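Local structure of T9SS C-terminal target domain-containing protein (Bacteroides cellulosilyticus, 5JVK) at residues A[102-111]-A[125-136]; A[375-383]-A[392-402]. The protein probably hydrolyses O-glycosidic bonds as an endo-acting member of glycoside hydrolase family 39. All coordinates share one frame; numbering follows the deposited sequence.

Contact 1: residues A[102-111]-A[125-136]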
# COMPACT_ATOMS: atom_id res chain seq x y z
N ARG A 102 13.46 2.16 -5.15
CA ARG A 102 12.13 1.99 -4.56
C ARG A 102 11.87 0.53 -4.16
O ARG A 102 12.30 -0.38 -4.86
CB ARG A 102 11.05 2.42 -5.54
CG ARG A 102 10.97 3.91 -5.77
CD ARG A 102 9.83 4.22 -6.71
NE ARG A 102 10.10 3.71 -8.05
CZ ARG A 102 9.19 3.57 -9.02
NH1 ARG A 102 7.91 3.90 -8.84
NH2 ARG A 102 9.58 3.08 -10.20
N PRO A 103 11.15 0.31 -3.04
CA PRO A 103 10.77 -1.05 -2.66
C PRO A 103 9.92 -1.78 -3.70
O PRO A 103 8.83 -1.33 -4.05
CB PRO A 103 9.97 -0.84 -1.37
CG PRO A 103 10.53 0.40 -0.79
CD PRO A 103 10.83 1.28 -1.97
N LEU A 104 10.45 -2.90 -4.19
CA LEU A 104 9.80 -3.74 -5.18
C LEU A 104 8.64 -4.56 -4.61
O LEU A 104 7.86 -5.13 -5.38
CB LEU A 104 10.82 -4.68 -5.84
CG LEU A 104 11.97 -4.01 -6.59
CD1 LEU A 104 13.04 -5.03 -6.98
CD2 LEU A 104 11.47 -3.28 -7.83
N ASP A 105 8.54 -4.64 -3.28
CA ASP A 105 7.43 -5.33 -2.59
C ASP A 105 6.31 -4.41 -2.09
O ASP A 105 5.29 -4.90 -1.62
CB ASP A 105 7.96 -6.22 -1.45
CG ASP A 105 8.74 -5.45 -0.38
OD1 ASP A 105 9.05 -4.25 -0.57
OD2 ASP A 105 9.06 -6.06 0.66
N MET A 106 6.49 -3.09 -2.19
CA MET A 106 5.45 -2.14 -1.79
C MET A 106 4.46 -1.92 -2.94
O MET A 106 4.84 -1.43 -4.00
CB MET A 106 6.04 -0.78 -1.37
CG MET A 106 6.57 -0.76 0.06
SD MET A 106 7.05 0.87 0.67
CE MET A 106 5.49 1.75 0.63
N GLY A 107 3.20 -2.29 -2.71
CA GLY A 107 2.11 -2.02 -3.64
C GLY A 107 1.01 -1.22 -2.97
O GLY A 107 1.03 -1.03 -1.75
N VAL A 108 0.05 -0.76 -3.76
CA VAL A 108 -1.13 -0.06 -3.24
C VAL A 108 -2.35 -0.30 -4.12
O VAL A 108 -2.25 -0.31 -5.35
CB VAL A 108 -0.85 1.46 -3.08
CG1 VAL A 108 -0.62 2.14 -4.43
CG2 VAL A 108 -1.98 2.15 -2.32
N CYS A 109 -3.51 -0.50 -3.50
CA CYS A 109 -4.77 -0.70 -4.22
C CYS A 109 -5.29 0.64 -4.70
O CYS A 109 -5.40 1.58 -3.91
CB CYS A 109 -5.80 -1.40 -3.34
SG CYS A 109 -5.35 -3.10 -2.95
N VAL A 110 -5.61 0.73 -5.99
CA VAL A 110 -6.00 1.98 -6.64
C VAL A 110 -7.32 1.82 -7.39
O VAL A 110 -7.41 1.05 -8.35
CB VAL A 110 -4.92 2.46 -7.64
CG1 VAL A 110 -5.25 3.86 -8.16
CG2 VAL A 110 -3.54 2.45 -6.99
N HIS A 111 -8.34 2.54 -6.94
CA HIS A 111 -9.60 2.67 -7.68
C HIS A 111 -9.45 3.79 -8.71
O HIS A 111 -8.55 4.63 -8.58
CB HIS A 111 -10.75 2.97 -6.72
CG HIS A 111 -10.95 1.93 -5.67
ND1 HIS A 111 -11.39 0.65 -5.97
CD2 HIS A 111 -10.78 1.96 -4.33
CE1 HIS A 111 -11.47 -0.05 -4.85
NE2 HIS A 111 -11.11 0.72 -3.85
N ILE A 125 1.08 8.52 -6.37
CA ILE A 125 1.47 7.14 -6.04
C ILE A 125 2.99 6.96 -6.08
O ILE A 125 3.55 6.29 -5.21
CB ILE A 125 0.78 6.10 -6.98
CG1 ILE A 125 -0.73 6.06 -6.72
CG2 ILE A 125 1.36 4.70 -6.78
CD1 ILE A 125 -1.55 5.51 -7.87
N ARG A 126 3.64 7.56 -7.08
CA ARG A 126 5.10 7.50 -7.23
C ARG A 126 5.84 8.10 -6.03
O ARG A 126 6.79 7.49 -5.52
CB ARG A 126 5.55 8.20 -8.53
CG ARG A 126 7.05 8.40 -8.69
CD ARG A 126 7.83 7.09 -8.67
NE ARG A 126 9.27 7.33 -8.77
CZ ARG A 126 10.06 7.76 -7.77
NH1 ARG A 126 9.56 8.01 -6.55
NH2 ARG A 126 11.36 7.93 -7.99
N MET A 127 5.42 9.29 -5.60
CA MET A 127 6.08 9.98 -4.49
C MET A 127 5.86 9.31 -3.12
O MET A 127 6.58 9.61 -2.17
CB MET A 127 5.64 11.46 -4.44
CG MET A 127 6.16 12.28 -5.61
SD MET A 127 5.76 14.04 -5.49
CE MET A 127 3.99 14.01 -5.75
N ALA A 128 4.86 8.43 -3.02
CA ALA A 128 4.66 7.58 -1.84
C ALA A 128 5.63 6.39 -1.79
O ALA A 128 5.73 5.73 -0.75
CB ALA A 128 3.23 7.09 -1.77
N GLY A 129 6.31 6.10 -2.90
CA GLY A 129 7.36 5.09 -2.96
C GLY A 129 6.94 3.74 -3.51
O GLY A 129 7.75 2.82 -3.56
N PHE A 130 5.69 3.61 -3.95
CA PHE A 130 5.16 2.33 -4.43
C PHE A 130 5.70 1.97 -5.82
O PHE A 130 5.91 2.85 -6.66
CB PHE A 130 3.63 2.36 -4.47
CG PHE A 130 2.99 2.57 -3.12
CD1 PHE A 130 2.94 1.53 -2.19
CD2 PHE A 130 2.42 3.80 -2.79
CE1 PHE A 130 2.34 1.72 -0.95
CE2 PHE A 130 1.83 3.99 -1.55
CZ PHE A 130 1.78 2.95 -0.63
N THR A 131 5.94 0.68 -6.03
CA THR A 131 6.33 0.13 -7.34
C THR A 131 5.28 -0.81 -7.95
O THR A 131 5.50 -1.33 -9.05
CB THR A 131 7.64 -0.67 -7.22
OG1 THR A 131 7.46 -1.73 -6.28
CG2 THR A 131 8.77 0.24 -6.77
N ARG A 132 4.17 -1.04 -7.25
CA ARG A 132 3.08 -1.87 -7.75
C ARG A 132 1.74 -1.20 -7.46
O ARG A 132 1.60 -0.47 -6.48
CB ARG A 132 3.10 -3.25 -7.10
CG ARG A 132 4.35 -4.06 -7.38
CD ARG A 132 4.30 -5.38 -6.64
NE ARG A 132 5.54 -6.16 -6.76
CZ ARG A 132 5.89 -6.89 -7.82
NH1 ARG A 132 5.11 -6.97 -8.90
NH2 ARG A 132 7.04 -7.55 -7.80
N ILE A 133 0.76 -1.46 -8.32
CA ILE A 133 -0.63 -1.07 -8.06
C ILE A 133 -1.57 -2.22 -8.37
O ILE A 133 -1.28 -3.05 -9.23
CB ILE A 133 -1.05 0.21 -8.83
CG1 ILE A 133 -0.95 0.03 -10.36
CG2 ILE A 133 -0.25 1.41 -8.35
CD1 ILE A 133 -2.23 -0.42 -11.05
N ARG A 134 -2.69 -2.27 -7.65
CA ARG A 134 -3.73 -3.27 -7.87
C ARG A 134 -5.02 -2.57 -8.23
O ARG A 134 -5.39 -1.59 -7.59
CB ARG A 134 -3.93 -4.12 -6.61
CG ARG A 134 -4.99 -5.20 -6.74
CD ARG A 134 -4.98 -6.07 -5.50
NE ARG A 134 -5.97 -7.16 -5.52
CZ ARG A 134 -7.18 -7.13 -4.96
NH1 ARG A 134 -7.64 -6.07 -4.30
NH2 ARG A 134 -7.96 -8.21 -5.05
N THR A 135 -5.70 -3.06 -9.26
CA THR A 135 -7.02 -2.56 -9.61
C THR A 135 -7.88 -3.62 -10.29
O THR A 135 -7.39 -4.66 -10.74
CB THR A 135 -6.94 -1.28 -10.47
OG1 THR A 135 -8.22 -0.65 -10.52
CG2 THR A 135 -6.45 -1.58 -11.89
N ASP A 136 -9.18 -3.35 -10.34
CA ASP A 136 -10.18 -4.32 -10.79
C ASP A 136 -10.32 -4.33 -12.30
O ASP A 136 -10.05 -3.34 -12.98
CB ASP A 136 -11.54 -4.01 -10.17
CG ASP A 136 -11.53 -4.10 -8.67
OD1 ASP A 136 -11.63 -5.23 -8.14
OD2 ASP A 136 -11.41 -3.04 -8.02
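Val108 lies over the centre of the Phe130 ring, its CB 3.7 Å from the ring centroid and only 4° off the ring normal, a CH-pi contact. Met106 crosses the same ring at about a right angle, CE 3.5 Å from Phe130 CE1. Cutting Phe130 back to an alanine would remove the ring, and is likely to open a gap under Val108 and leave the Met106 methyl without its aromatic partner. Further along, Val110 CG2 meets Ile133 CG2 and, tip to tip, Ile125 CD1. Thr131 OG1, held between its backbone N and carbonyl carbon (chi1 59°), donates to Pro103 O at 2.6 Å, while Arg132 NE reaches Leu104 O at 2.9 Å. The guanidinium of Arg102 stacks on that of Arg126, planes 22° apart, with Thr131 CG2 over its other face; Asp99 pairs with Arg102 and probably offsets the like charges, and Arg126 NH2 bonds to Ile97 O. Backbone hydrogen bonds join the two parallel strands, that from Val110 N to Arg134 O being nearly straight. Gly129, with positive phi, follows the helix in a Schellman motif. In this first beta-alpha-beta crossover of the (beta/alpha)8 barrel, Arg134 salt-bridges Glu219 and Glu340, helix 153-164 packs on Val110 and Ile133, and helix 403-415 covers Pro103 and Met106.

Contact 2: residues A[375-383]-A[392-402]; sequences WYDFQNDGD and FGLLRSDFSPK
The long loop after the last strand of the (beta/alpha)8 barrel folds back on itself here, beginning with a cis peptide bond between Tyr376 and Asp377. It lies at the C-terminal end of the barrel strands, which carries the active site in such enzymes, and so probably helps to shape the substrate-binding side. Phe392 O takes two donors: Trp375 NE1 at 3.2 Å, nearly in line with the carbonyl, and Asp377 N, which comes from above the carbonyl plane. Tyr376 turns an edge to the face of the Phe392 ring in a T-shaped pair, planes at 72°, and its hydroxyl bonds to His111. Leu394 CD2 sits over one face of the Trp375 indole, offset toward the rim, while Leu395 CD1 touches Phe378 CE1 at 3.4 Å as the two side chains run side by side. Phe378 O accepts from both Leu394 N and Leu395 N, and Asn380 N returns a bond to Leu395 O, so that Gln379 and Leu395 form a single backbone bridge. Asn380 OD1 receives Gly393 N at 2.9 Å, and a water links its ND2 to Gly382 O and Ser397 N. Asp383 OD1 accepts from Ser397 OG on its syn side. With CG anti to the backbone nitrogen (chi1 -176°), the extended Gln379 side chain reaches the type I turn Arg396-Phe399. Its NE2 lies 3.4 Å above the centre of the Phe399 ring and donates in the amide plane to Arg396 O, 2.8 Å away.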
# COMPACT_ATOMS: atom_id res chain seq x y z
N TRP A 375 -1.19 -2.14 -0.08
CA TRP A 375 -1.99 -1.38 0.88
C TRP A 375 -3.37 -1.10 0.32
O TRP A 375 -3.50 -0.64 -0.82
CB TRP A 375 -1.31 -0.05 1.22
CG TRP A 375 -2.13 0.80 2.15
CD1 TRP A 375 -3.05 1.75 1.80
CD2 TRP A 375 -2.11 0.77 3.58
NE1 TRP A 375 -3.60 2.32 2.92
CE2 TRP A 375 -3.04 1.73 4.03
CE3 TRP A 375 -1.39 0.03 4.52
CZ2 TRP A 375 -3.27 1.97 5.38
CZ3 TRP A 375 -1.62 0.27 5.87
CH2 TRP A 375 -2.55 1.23 6.29
N TYR A 376 -4.41 -1.39 1.11
CA TYR A 376 -5.77 -0.99 0.78
C TYR A 376 -6.13 0.25 1.62
O TYR A 376 -6.13 0.15 2.84
CB TYR A 376 -6.79 -2.10 1.04
CG TYR A 376 -8.14 -1.74 0.48
CD1 TYR A 376 -8.45 -2.02 -0.85
CD2 TYR A 376 -9.08 -1.05 1.24
CE1 TYR A 376 -9.67 -1.65 -1.39
CE2 TYR A 376 -10.31 -0.68 0.71
CZ TYR A 376 -10.60 -0.98 -0.61
OH TYR A 376 -11.81 -0.63 -1.15
N ASP A 377 -6.40 1.41 1.01
CA ASP A 377 -6.21 1.71 -0.42
C ASP A 377 -5.60 3.11 -0.55
O ASP A 377 -5.28 3.74 0.46
CB ASP A 377 -7.54 1.56 -1.20
CG ASP A 377 -8.66 2.46 -0.68
OD1 ASP A 377 -8.48 3.20 0.31
OD2 ASP A 377 -9.75 2.41 -1.28
N PHE A 378 -5.41 3.58 -1.78
CA PHE A 378 -4.67 4.82 -2.01
C PHE A 378 -5.43 6.06 -1.58
O PHE A 378 -4.89 6.90 -0.85
CB PHE A 378 -4.25 4.96 -3.47
CG PHE A 378 -3.32 6.12 -3.71
CD1 PHE A 378 -3.72 7.21 -4.47
CD2 PHE A 378 -2.06 6.13 -3.12
CE1 PHE A 378 -2.86 8.28 -4.66
CE2 PHE A 378 -1.20 7.20 -3.31
CZ PHE A 378 -1.60 8.28 -4.08
N GLN A 379 -6.68 6.17 -2.02
CA GLN A 379 -7.50 7.35 -1.75
C GLN A 379 -8.77 6.95 -1.00
O GLN A 379 -9.33 5.89 -1.26
CB GLN A 379 -7.86 8.06 -3.06
CG GLN A 379 -8.64 9.35 -2.86
CD GLN A 379 -8.60 10.27 -4.07
OE1 GLN A 379 -8.53 9.82 -5.21
NE2 GLN A 379 -8.67 11.57 -3.82
N ASN A 380 -9.20 7.81 -0.07
CA ASN A 380 -10.49 7.65 0.61
C ASN A 380 -11.62 7.55 -0.42
O ASN A 380 -11.76 8.42 -1.28
CB ASN A 380 -10.77 8.83 1.55
CG ASN A 380 -10.04 8.73 2.88
OD1 ASN A 380 -9.40 7.72 3.19
ND2 ASN A 380 -10.14 9.78 3.68
N ASP A 381 -12.42 6.49 -0.31
CA ASP A 381 -13.52 6.25 -1.25
C ASP A 381 -14.72 7.19 -1.06
O ASP A 381 -15.60 7.23 -1.92
CB ASP A 381 -14.01 4.80 -1.15
CG ASP A 381 -12.94 3.80 -1.56
OD1 ASP A 381 -12.80 3.54 -2.77
OD2 ASP A 381 -12.25 3.27 -0.67
N GLY A 382 -14.76 7.92 0.06
CA GLY A 382 -15.79 8.94 0.30
C GLY A 382 -15.45 9.87 1.46
O GLY A 382 -14.30 9.94 1.89
N ASP A 383 -16.47 10.58 1.95
CA ASP A 383 -16.32 11.60 3.01
C ASP A 383 -16.93 11.24 4.36
O ASP A 383 -16.61 11.87 5.37
CB ASP A 383 -16.94 12.92 2.54
CG ASP A 383 -16.25 13.51 1.33
OD1 ASP A 383 -15.18 12.99 0.92
OD2 ASP A 383 -16.78 14.50 0.77
N PHE A 392 -9.98 4.19 4.43
CA PHE A 392 -8.76 3.38 4.27
C PHE A 392 -7.62 4.10 3.54
O PHE A 392 -6.52 3.55 3.43
CB PHE A 392 -9.07 2.07 3.52
CG PHE A 392 -9.63 0.98 4.39
CD1 PHE A 392 -8.79 0.18 5.16
CD2 PHE A 392 -11.01 0.74 4.43
CE1 PHE A 392 -9.31 -0.83 5.96
CE2 PHE A 392 -11.53 -0.27 5.22
CZ PHE A 392 -10.68 -1.06 5.99
N GLY A 393 -7.87 5.31 3.04
CA GLY A 393 -6.94 5.99 2.14
C GLY A 393 -5.68 6.58 2.75
O GLY A 393 -5.61 6.84 3.95
N LEU A 394 -4.67 6.78 1.90
CA LEU A 394 -3.50 7.61 2.20
C LEU A 394 -3.80 9.08 1.89
O LEU A 394 -3.27 9.98 2.55
CB LEU A 394 -2.28 7.14 1.40
CG LEU A 394 -1.94 5.65 1.46
CD1 LEU A 394 -0.71 5.36 0.60
CD2 LEU A 394 -1.71 5.17 2.88
N LEU A 395 -4.62 9.32 0.87
CA LEU A 395 -5.14 10.64 0.55
C LEU A 395 -6.63 10.70 0.87
O LEU A 395 -7.32 9.68 0.84
CB LEU A 395 -4.95 10.96 -0.93
CG LEU A 395 -3.54 10.82 -1.51
CD1 LEU A 395 -3.58 11.10 -3.00
CD2 LEU A 395 -2.57 11.75 -0.81
N ARG A 396 -7.12 11.90 1.15
CA ARG A 396 -8.55 12.15 1.30
C ARG A 396 -9.18 12.30 -0.08
O ARG A 396 -8.47 12.33 -1.09
CB ARG A 396 -8.79 13.42 2.12
CG ARG A 396 -8.17 13.37 3.50
CD ARG A 396 -8.78 14.41 4.43
NE ARG A 396 -8.40 14.15 5.82
CZ ARG A 396 -7.24 14.52 6.38
NH1 ARG A 396 -6.30 15.18 5.70
NH2 ARG A 396 -7.03 14.22 7.67
N SER A 397 -10.51 12.39 -0.12
CA SER A 397 -11.24 12.55 -1.39
C SER A 397 -10.82 13.79 -2.19
O SER A 397 -10.83 13.76 -3.43
CB SER A 397 -12.76 12.58 -1.14
OG SER A 397 -13.11 13.75 -0.42
N ASP A 398 -10.43 14.86 -1.50
CA ASP A 398 -9.92 16.08 -2.14
C ASP A 398 -8.41 16.06 -2.45
O ASP A 398 -7.81 17.12 -2.66
CB ASP A 398 -10.29 17.33 -1.30
CG ASP A 398 -9.66 17.33 0.09
OD1 ASP A 398 -10.03 18.20 0.90
OD2 ASP A 398 -8.80 16.48 0.38
N PHE A 399 -7.81 14.87 -2.46
CA PHE A 399 -6.37 14.65 -2.70
C PHE A 399 -5.43 15.26 -1.64
O PHE A 399 -4.23 15.38 -1.87
CB PHE A 399 -5.99 15.08 -4.13
CG PHE A 399 -6.70 14.29 -5.20
CD1 PHE A 399 -6.11 13.15 -5.75
CD2 PHE A 399 -7.96 14.67 -5.66
CE1 PHE A 399 -6.76 12.41 -6.74
CE2 PHE A 399 -8.62 13.94 -6.64
CZ PHE A 399 -8.02 12.81 -7.18
N SER A 400 -5.97 15.58 -0.46
CA SER A 400 -5.18 16.06 0.66
C SER A 400 -4.53 14.85 1.33
O SER A 400 -5.23 13.88 1.62
CB SER A 400 -6.07 16.80 1.66
OG SER A 400 -5.32 17.32 2.73
N PRO A 401 -3.20 14.89 1.57
CA PRO A 401 -2.54 13.73 2.18
C PRO A 401 -2.85 13.59 3.67
O PRO A 401 -2.91 14.58 4.39
CB PRO A 401 -1.05 14.04 1.98
CG PRO A 401 -0.98 15.52 1.96
CD PRO A 401 -2.25 15.99 1.31
N LYS A 402 -3.09 12.35 4.09
CA LYS A 402 -3.21 12.00 5.50
C LYS A 402 -1.81 11.63 6.01
O LYS A 402 -0.90 11.44 5.19
CB LYS A 402 -4.18 10.83 5.68
CG LYS A 402 -5.62 11.15 5.26
CD LYS A 402 -6.43 9.90 4.97
CE LYS A 402 -6.60 9.05 6.22
NZ LYS A 402 -7.48 7.88 5.99
O HOH W 1 -11.95 11.78 2.30
O HOH W 2 -10.92 4.28 1.70

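From the N terminus, contact 1 comes first: it closes the loop through helix 118-127 and sets strand 106-109 beside strand 132-138. Contact 2 follows in series, well over two hundred residues later, and closes a shorter loop without helix or strand between strand 373-375 and helix 403-415. The two neither nest nor cross along the chain, yet they touch in space, because the first and last strands are neighbours in the closed barrel. Cys109 N lies 2.7 Å from Trp375 O and Cys109 O 2.9 Å from Phe378 N, both probable hydrogen bonds. His111 also packs against Asp377 and Asp381, joining the end of 102-111 to the loop of contact 2.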